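Local coordinates for protein glucokinase (Leishmania braziliensis MHOM/BR/75/M2904, PDB 6EDI) that probably phosphorylates D-glucose with ATP to give glucose 6-phosphate, as a dimeric glucokinase of the actin-like ATPase superfamily, at residues D33-S38 with F56-Q61. Sequence-based numbering, arbitrary orientation.
Sequences DASWSS and FSQASQ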
# COMPACT_ATOMS: atom_id res chain seq x y z
N ASP A 33 -25.00 3.87 -32.60
CA ASP A 33 -25.19 4.78 -31.48
C ASP A 33 -24.12 5.87 -31.56
O ASP A 33 -22.95 5.60 -31.31
CB ASP A 33 -25.08 4.02 -30.14
CG ASP A 33 -25.30 4.91 -28.91
OD1 ASP A 33 -25.24 6.16 -29.00
OD2 ASP A 33 -25.51 4.33 -27.82
N ALA A 34 -24.54 7.09 -31.90
CA ALA A 34 -23.62 8.20 -32.16
C ALA A 34 -22.73 8.58 -30.98
O ALA A 34 -21.70 9.23 -31.17
CB ALA A 34 -24.40 9.42 -32.64
N SER A 35 -23.12 8.20 -29.77
CA SER A 35 -22.27 8.44 -28.61
C SER A 35 -20.85 7.95 -28.88
O SER A 35 -19.88 8.62 -28.55
CB SER A 35 -22.84 7.76 -27.38
OG SER A 35 -24.15 8.21 -27.14
N TRP A 36 -20.75 6.79 -29.53
CA TRP A 36 -19.46 6.23 -29.93
C TRP A 36 -18.68 7.11 -30.91
O TRP A 36 -17.46 6.96 -31.03
CB TRP A 36 -19.65 4.82 -30.51
CG TRP A 36 -20.15 3.86 -29.49
CD1 TRP A 36 -21.38 3.26 -29.43
CD2 TRP A 36 -19.43 3.43 -28.33
NE1 TRP A 36 -21.46 2.47 -28.31
CE2 TRP A 36 -20.27 2.55 -27.62
CE3 TRP A 36 -18.15 3.68 -27.83
CZ2 TRP A 36 -19.87 1.94 -26.43
CZ3 TRP A 36 -17.75 3.08 -26.66
CH2 TRP A 36 -18.61 2.21 -25.97
N SER A 37 -19.37 7.99 -31.63
CA SER A 37 -18.71 8.83 -32.63
C SER A 37 -17.80 9.91 -32.04
O SER A 37 -16.95 10.46 -32.75
CB SER A 37 -19.74 9.48 -33.57
OG SER A 37 -20.58 8.51 -34.15
N SER A 38 -17.96 10.22 -30.76
CA SER A 38 -17.14 11.26 -30.15
C SER A 38 -16.64 10.93 -28.74
O SER A 38 -17.17 10.05 -28.06
CB SER A 38 -17.90 12.59 -30.12
OG SER A 38 -18.91 12.55 -29.13
N PHE A 56 -15.06 -1.84 -25.57
CA PHE A 56 -14.79 -0.41 -25.55
C PHE A 56 -15.71 0.25 -24.54
O PHE A 56 -16.84 -0.18 -24.35
CB PHE A 56 -15.03 0.18 -26.94
CG PHE A 56 -14.20 -0.45 -28.00
CD1 PHE A 56 -12.91 -0.02 -28.22
CD2 PHE A 56 -14.71 -1.51 -28.74
CE1 PHE A 56 -12.12 -0.62 -29.19
CE2 PHE A 56 -13.94 -2.12 -29.72
CZ PHE A 56 -12.65 -1.68 -29.95
N SER A 57 -15.21 1.30 -23.90
CA SER A 57 -16.01 2.02 -22.92
C SER A 57 -15.85 3.52 -23.15
O SER A 57 -14.85 3.97 -23.71
CB SER A 57 -15.57 1.69 -21.50
OG SER A 57 -14.21 2.05 -21.34
N GLN A 58 -16.84 4.28 -22.70
CA GLN A 58 -16.72 5.73 -22.73
C GLN A 58 -17.63 6.27 -21.65
O GLN A 58 -18.49 5.55 -21.14
CB GLN A 58 -17.14 6.26 -24.10
CG GLN A 58 -18.52 5.78 -24.50
CD GLN A 58 -19.05 6.48 -25.73
OE1 GLN A 58 -20.24 6.38 -26.04
NE2 GLN A 58 -18.18 7.19 -26.45
N ALA A 59 -17.41 7.53 -21.27
CA ALA A 59 -18.34 8.22 -20.38
C ALA A 59 -19.32 9.10 -21.18
O ALA A 59 -19.59 8.84 -22.36
CB ALA A 59 -17.57 9.07 -19.39
N SER A 60 -19.85 10.11 -20.51
CA SER A 60 -20.67 11.17 -21.12
C SER A 60 -20.79 12.25 -20.04
O SER A 60 -21.05 11.93 -18.88
CB SER A 60 -22.05 10.65 -21.52
OG SER A 60 -21.97 9.58 -22.44
N GLN A 61 -20.60 13.52 -20.40
CA GLN A 61 -20.46 14.58 -19.39
C GLN A 61 -21.75 15.00 -18.68
O GLN A 61 -22.59 15.71 -19.25
CB GLN A 61 -19.71 15.80 -19.96
CG GLN A 61 -19.83 17.10 -19.14
CD GLN A 61 -19.33 16.98 -17.70
OE1 GLN A 61 -18.59 16.06 -17.35
NE2 GLN A 61 -19.73 17.93 -16.86
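In the first six-stranded mixed sheet of this actin-like ATPase fold, strand 51-58 ends against a 3-10 turn, residues 34-37, that lies between helix 26-32 and strand 41-48. Two side chains carry the contact: Trp36 projects from the turn and Gln58 extends from the strand to meet it. With chi1 at 54°, Gln58 holds CG in the crowded position between its backbone N and carbonyl carbon, and from there the chain runs extended to the amide. That amide lies nearly flat on the indole, the two planes 9° apart, with Gln58 CD 3.6 Å from Trp36 CE3. Nearer the backbone of the same side chain, Gln58 CG sits over the six-membered ring in a CH-pi contact, 3.5 Å from Trp36 CZ3. The far rim of the indole reaches the strand itself: Trp36 CH2 comes within 3.4 Å of Phe56 O, and Ser57 CA lies at the edge of the ring, near its plane, while CZ3 touches Phe56 CB. This is the tight part, buried further by Leu30 of helix 26-32 and by Ile41 and Ile70 of the two strands flanking 51-58. The Phe56 ring leads away from the turn to meet Phe106 edge-to-face.

The outer side is looser. Ala34, Ser37 and Ser38 are exposed, and beyond Gln58 the chain leaves the strand, and Ala59 makes no contact with the turn. Asp33 braces the start of the turn with an Asx turn, its OD1 accepting from both the backbone N and the OG of Ser35. Between the two sides, the amide of Gln58 ties the turn to the strand: Gln58 NE2 donates to Ser35 O at 3.1 Å, with a fairly straight N-H...O angle of 156°, approaching from above the carbonyl plane rather than along a lone pair.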